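Local coordinates for trp repressor binding protein WrbA (Deinococcus radiodurans, PDB 1YDG), which catalyses the FMN-dependent reduction of quinones to quinols by NADH or NADPH, working as a homotetramer, at the interface of chains A and B and the interface of chains A and C. Numbering follows the deposited sequence. Chains: chain A/B/C, trp repressor binding protein WrbA.

In the WrbA homotetramer, one short stretch of chain A faces two partner chains, an example of how a few residues of sequence can serve two interfaces. The centres of contacts 1 and 2 lie about 16 Å apart, measured between the means of their C-alpha atoms. They share helix 133-143 of chain A: its body meets the same helix region of chain B in contact 1, while its last residue, A:Met143, and the following A:His144 meet loop residues of chain C in contact 2. One helix thus ties two different two-fold interfaces together, the second beside an FMN-binding residue.

Contact 1: the interface of chains A and B. Residues chain A 133, 136-137, 140; chain B 133, 136-137, 140.
A:Thr137 and B:Thr137 meet methyl to methyl, a compact example of a helix packing against its own copy across a two-fold axis. From CB of A:Thr137 the side chain forks. One branch, CG2, runs anti to the carbonyl carbon and ends against CG2 of B:Thr137 at 3.6 Å, an ordinary van der Waals separation, with the two side chains slanted against each other. The other branch, OG1, sits between the backbone N and the carbonyl carbon (chi1 64°), which turns the hydroxyl away and keeps the methyl as the touching group. The two-fold repeats this fork with the chains exchanged, and each threonine loses 30 Å² of surface to the other chain.

One residue earlier, A:Gln136 and B:Gln136 also approach each other. Their side chains cross at about a right angle, yet the terminal amide planes are only 8° from parallel. The amide oxygens OE1 of A:Gln136 and B:Gln136 come to 3.8 Å, which is a proximity of two oxygens and not a hydrogen bond. At the flanks, CE of A:Met140 lies 4.3 Å from CG2 of B:Thr133, and the twin pair, B:Met140 and A:Thr133, closes the other end at similar range, a loose apolar border.

Among these residues the meeting is mainly van der Waals, centred on the threonine methyls, and the patch hides 92 Å² in all. It sets helix 133-143 of chain A against its counterpart in chain B, one element of the two-fold contact that assembles the homotetramer.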
ATOM      1  N   THR A 133       3.392  -5.795   4.261  1.00 12.81           N
ATOM      2  CA  THR A 133       3.243  -5.335   2.883  1.00 12.60           C
ATOM      3  C   THR A 133       3.018  -6.504   1.921  1.00 12.36           C
ATOM      4  O   THR A 133       2.263  -6.360   0.972  1.00 11.55           O
ATOM      5  CB  THR A 133       4.397  -4.416   2.392  1.00 12.73           C
ATOM      6  OG1 THR A 133       5.662  -5.083   2.493  1.00 13.01           O
ATOM      7  CG2 THR A 133       4.450  -3.109   3.197  1.00 13.90           C
ATOM      8  N   GLN A 136      -0.586  -7.345   2.085  1.00 12.69           N
ATOM      9  CA  GLN A 136      -1.327  -6.289   1.423  1.00 13.06           C
ATOM     10  C   GLN A 136      -1.312  -6.391  -0.109  1.00 13.08           C
ATOM     11  O   GLN A 136      -2.339  -6.183  -0.746  1.00 12.70           O
ATOM     12  CB  GLN A 136      -0.770  -4.944   1.862  1.00 13.21           C
ATOM     13  CG  GLN A 136      -1.249  -3.781   1.061  1.00 14.57           C
ATOM     14  CD  GLN A 136      -0.478  -2.525   1.397  1.00 15.38           C
ATOM     15  OE1 GLN A 136       0.667  -2.348   0.956  1.00 24.45           O
ATOM     16  NE2 GLN A 136      -1.075  -1.667   2.197  1.00 15.70           N
ATOM     17  N   THR A 137      -0.166  -6.720  -0.701  1.00 13.35           N
ATOM     18  CA  THR A 137      -0.089  -6.874  -2.167  1.00 13.06           C
ATOM     19  C   THR A 137      -0.965  -8.030  -2.650  1.00 13.08           C
ATOM     20  O   THR A 137      -1.600  -7.930  -3.690  1.00 13.31           O
ATOM     21  CB  THR A 137       1.359  -7.052  -2.709  1.00 13.32           C
ATOM     22  OG1 THR A 137       1.935  -8.270  -2.206  1.00 14.48           O
ATOM     23  CG2 THR A 137       2.238  -5.871  -2.313  1.00 15.07           C
ATOM     24  N   MET A 140      -4.627  -6.817  -2.460  1.00 12.90           N
ATOM     25  CA  MET A 140      -4.967  -5.911  -3.551  1.00 13.52           C
ATOM     26  C   MET A 140      -5.259  -6.706  -4.814  1.00 13.11           C
ATOM     27  O   MET A 140      -6.183  -6.385  -5.544  1.00 12.99           O
ATOM     28  CB  MET A 140      -3.849  -4.896  -3.808  1.00 13.97           C
ATOM     29  CG  MET A 140      -3.542  -3.932  -2.633  1.00 17.14           C
ATOM     30  SD  MET A 140      -4.948  -3.345  -1.644  1.00 24.75           S
ATOM     31  CE  MET A 140      -5.617  -2.006  -2.642  1.00 23.51           C
TER
ATOM     32  N   THR B 133      -1.069   1.266  -7.297  1.00 15.32           N
ATOM     33  CA  THR B 133      -0.574   0.209  -6.440  1.00 15.42           C
ATOM     34  C   THR B 133       0.611  -0.498  -7.087  1.00 14.62           C
ATOM     35  O   THR B 133       1.539  -0.898  -6.386  1.00 14.24           O
ATOM     36  CB  THR B 133      -1.689  -0.764  -5.951  1.00 15.66           C
ATOM     37  OG1 THR B 133      -2.467  -1.241  -7.056  1.00 16.92           O
ATOM     38  CG2 THR B 133      -2.619  -0.032  -4.975  1.00 16.47           C
ATOM     39  N   GLN B 136       3.424   1.715  -6.259  1.00 13.82           N
ATOM     40  CA  GLN B 136       3.666   1.530  -4.838  1.00 13.71           C
ATOM     41  C   GLN B 136       4.511   0.294  -4.547  1.00 13.20           C
ATOM     42  O   GLN B 136       5.476   0.367  -3.804  1.00 13.30           O
ATOM     43  CB  GLN B 136       2.342   1.446  -4.061  1.00 14.02           C
ATOM     44  CG  GLN B 136       2.542   1.253  -2.561  1.00 14.86           C
ATOM     45  CD  GLN B 136       1.241   1.106  -1.779  1.00 15.45           C
ATOM     46  OE1 GLN B 136       0.545   0.093  -1.896  1.00 21.11           O
ATOM     47  NE2 GLN B 136       0.935   2.095  -0.945  1.00 17.87           N
ATOM     48  N   THR B 137       4.157  -0.836  -5.138  1.00 13.34           N
ATOM     49  CA  THR B 137       4.873  -2.093  -4.853  1.00 13.51           C
ATOM     50  C   THR B 137       6.331  -2.060  -5.320  1.00 13.17           C
ATOM     51  O   THR B 137       7.193  -2.671  -4.704  1.00 13.13           O
ATOM     52  CB  THR B 137       4.210  -3.314  -5.517  1.00 14.17           C
ATOM     53  OG1 THR B 137       4.199  -3.160  -6.953  1.00 13.61           O
ATOM     54  CG2 THR B 137       2.804  -3.487  -4.996  1.00 15.90           C
ATOM     55  N   MET B 140       8.150   0.168  -2.764  1.00 13.20           N
ATOM     56  CA  MET B 140       8.358  -0.554  -1.504  1.00 13.83           C
ATOM     57  C   MET B 140       9.561  -1.481  -1.603  1.00 13.17           C
ATOM     58  O   MET B 140      10.374  -1.530  -0.695  1.00 13.62           O
ATOM     59  CB  MET B 140       7.087  -1.292  -1.054  1.00 14.87           C
ATOM     60  CG  MET B 140       5.931  -0.360  -0.628  1.00 17.87           C
ATOM     61  SD  MET B 140       6.325   1.126   0.335  1.00 28.16           S
ATOM     62  CE  MET B 140       6.387   0.505   2.029  1.00 27.19           C
TER

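Contact 2: the interface of chains A and C. Residues chain A 108, 143-144, 146; chain C 152-154, 166.
A:Trp108 turns the edge of its indole toward the face of C:Tyr154, with the six-membered ring and the phenol ring at 89° to each other. The indole carbon CZ2 stands over the rim of the phenol ring rather than its centre, 3.6 Å from CD1 of C:Tyr154. The indole N-H meanwhile serves its own chain: NE1 of A:Trp108 donates to the carbonyl O of A:His144 at 3.0 Å. That bond is bent, 138° at the hydrogen, and although the acceptor lies near the indole plane, the donor sits well above the carbonyl plane of A:His144. An alanine replacing A:Trp108 would probably deprive this carbonyl of its indole donor and leave C:Tyr154 without its edge-to-face neighbour, its ring freer to turn.

The same carbonyl reaches across the interface. Water 1 lies 2.8 Å from O of A:His144 and receives the backbone N-H of C:Tyr154 at 2.7 Å in a fairly straight bond, while the phenol's CD1 edge also abuts this oxygen. Two polar links therefore converge on O of A:His144, one from within its chain and one relayed from chain C.

At the edge of the phenol, beside CE1, the imidazole of A:His144 runs alongside C:Tyr154, both side chains pointing the same way. With CG anti to the carbonyl carbon, chi1 of -79° carries the ring toward chain C, and its turn about CB-CG lays one face against C:Pro166, whose CG sits over the centre, 3.6 Å from the ring centroid, as a CH-pi contact. Nearby, C:Gly153 brings its CA close to the backbone O of A:Met143, a close approach that the lack of a side chain may favour.

A:His144 is an FMN-binding residue, so packing by loop residues of chain C is likely to steady this part of the flavin site; by the two-fold, the subunits would do the same for each other.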
ATOM      1  N   TRP A 108     -10.259 -14.560 -14.714  1.00 23.26           N
ATOM      2  CA  TRP A 108     -10.603 -13.205 -14.376  1.00 24.69           C
ATOM      3  C   TRP A 108     -11.557 -12.568 -15.387  1.00 24.96           C
ATOM      4  O   TRP A 108     -12.594 -12.043 -15.001  1.00 25.04           O
ATOM      5  CB  TRP A 108      -9.340 -12.370 -14.243  1.00 25.11           C
ATOM      6  CG  TRP A 108      -9.591 -10.925 -14.083  1.00 25.66           C
ATOM      7  CD1 TRP A 108     -10.093 -10.299 -12.991  1.00 26.54           C
ATOM      8  CD2 TRP A 108      -9.315  -9.906 -15.038  1.00 26.32           C
ATOM      9  NE1 TRP A 108     -10.173  -8.951 -13.207  1.00 26.43           N
ATOM     10  CE2 TRP A 108      -9.694  -8.677 -14.456  1.00 26.16           C
ATOM     11  CE3 TRP A 108      -8.781  -9.909 -16.335  1.00 26.93           C
ATOM     12  CZ2 TRP A 108      -9.569  -7.460 -15.123  1.00 26.85           C
ATOM     13  CZ3 TRP A 108      -8.652  -8.693 -17.003  1.00 26.89           C
ATOM     14  CH2 TRP A 108      -9.047  -7.485 -16.395  1.00 27.07           C
ATOM     15  N   MET A 143      -8.677  -8.175  -4.862  1.00 13.21           N
ATOM     16  CA  MET A 143      -9.747  -7.201  -5.059  1.00 13.86           C
ATOM     17  C   MET A 143     -10.133  -7.131  -6.528  1.00 13.66           C
ATOM     18  O   MET A 143     -11.288  -6.886  -6.858  1.00 13.71           O
ATOM     19  CB  MET A 143      -9.337  -5.812  -4.591  1.00 13.79           C
ATOM     20  CG  MET A 143      -9.106  -5.721  -3.096  1.00 13.90           C
ATOM     21  SD  MET A 143      -9.005  -4.040  -2.457  1.00 16.29           S
ATOM     22  CE  MET A 143      -8.366  -4.429  -0.846  1.00 18.05           C
ATOM     23  N   HIS A 144      -9.150  -7.334  -7.398  1.00 13.69           N
ATOM     24  CA  HIS A 144      -9.357  -7.250  -8.849  1.00 14.15           C
ATOM     25  C   HIS A 144     -10.296  -8.328  -9.363  1.00 13.88           C
ATOM     26  O   HIS A 144     -10.910  -8.143 -10.404  1.00 13.51           O
ATOM     27  CB  HIS A 144      -8.016  -7.332  -9.600  1.00 13.16           C
ATOM     28  CG  HIS A 144      -7.247  -6.051  -9.618  1.00 13.82           C
ATOM     29  ND1 HIS A 144      -7.146  -5.263 -10.744  1.00 12.49           N
ATOM     30  CD2 HIS A 144      -6.529  -5.428  -8.655  1.00 11.85           C
ATOM     31  CE1 HIS A 144      -6.400  -4.209 -10.469  1.00 14.59           C
ATOM     32  NE2 HIS A 144      -6.024  -4.279  -9.204  1.00 14.32           N
ATOM     33  N   GLY A 146     -12.934  -9.439  -7.531  1.00 15.21           N
ATOM     34  CA  GLY A 146     -14.191  -9.332  -6.826  1.00 15.39           C
ATOM     35  C   GLY A 146     -14.278 -10.409  -5.757  1.00 15.20           C
ATOM     36  O   GLY A 146     -15.358 -10.924  -5.485  1.00 15.62           O
TER
ATOM     37  N   PRO C 152     -15.739  -3.929  -5.303  1.00 14.81           N
ATOM     38  CA  PRO C 152     -16.463  -4.300  -6.516  1.00 16.53           C
ATOM     39  C   PRO C 152     -15.709  -5.160  -7.523  1.00 17.94           C
ATOM     40  O   PRO C 152     -16.347  -5.891  -8.275  1.00 18.28           O
ATOM     41  CB  PRO C 152     -16.795  -2.954  -7.160  1.00 16.36           C
ATOM     42  CG  PRO C 152     -15.845  -2.009  -6.619  1.00 15.52           C
ATOM     43  CD  PRO C 152     -15.469  -2.485  -5.249  1.00 14.93           C
ATOM     44  N   GLY C 153     -14.388  -5.079  -7.560  1.00 19.42           N
ATOM     45  CA  GLY C 153     -13.642  -5.689  -8.657  1.00 21.51           C
ATOM     46  C   GLY C 153     -14.234  -5.232  -9.989  1.00 23.11           C
ATOM     47  O   GLY C 153     -14.661  -4.078 -10.127  1.00 22.43           O
ATOM     48  N   TYR C 154     -14.280  -6.139 -10.957  1.00 25.74           N
ATOM     49  CA  TYR C 154     -14.858  -5.846 -12.265  1.00 28.26           C
ATOM     50  C   TYR C 154     -16.146  -6.632 -12.479  1.00 30.65           C
ATOM     51  O   TYR C 154     -16.453  -7.053 -13.596  1.00 31.65           O
ATOM     52  CB  TYR C 154     -13.850  -6.176 -13.364  1.00 27.57           C
ATOM     53  CG  TYR C 154     -12.623  -5.302 -13.344  1.00 27.47           C
ATOM     54  CD1 TYR C 154     -11.507  -5.665 -12.609  1.00 26.39           C
ATOM     55  CD2 TYR C 154     -12.575  -4.115 -14.074  1.00 27.46           C
ATOM     56  CE1 TYR C 154     -10.381  -4.873 -12.580  1.00 26.41           C
ATOM     57  CE2 TYR C 154     -11.448  -3.323 -14.062  1.00 27.41           C
ATOM     58  CZ  TYR C 154     -10.353  -3.708 -13.307  1.00 26.18           C
ATOM     59  OH  TYR C 154      -9.230  -2.935 -13.284  1.00 26.64           O
ATOM     60  N   PRO C 166     -11.370  -1.408  -9.496  1.00 21.67           N
ATOM     61  CA  PRO C 166     -11.745  -2.623  -8.806  1.00 20.19           C
ATOM     62  C   PRO C 166     -11.792  -2.450  -7.269  1.00 17.91           C
ATOM     63  O   PRO C 166     -12.479  -3.202  -6.580  1.00 17.23           O
ATOM     64  CB  PRO C 166     -10.644  -3.599  -9.232  1.00 19.37           C
ATOM     65  CG  PRO C 166      -9.482  -2.757  -9.474  1.00 20.57           C
ATOM     66  CD  PRO C 166     -10.010  -1.501 -10.067  1.00 21.75           C
TER
HETATM   67  O   HOH W   1     -13.552  -8.730 -10.954  1.00 18.68           O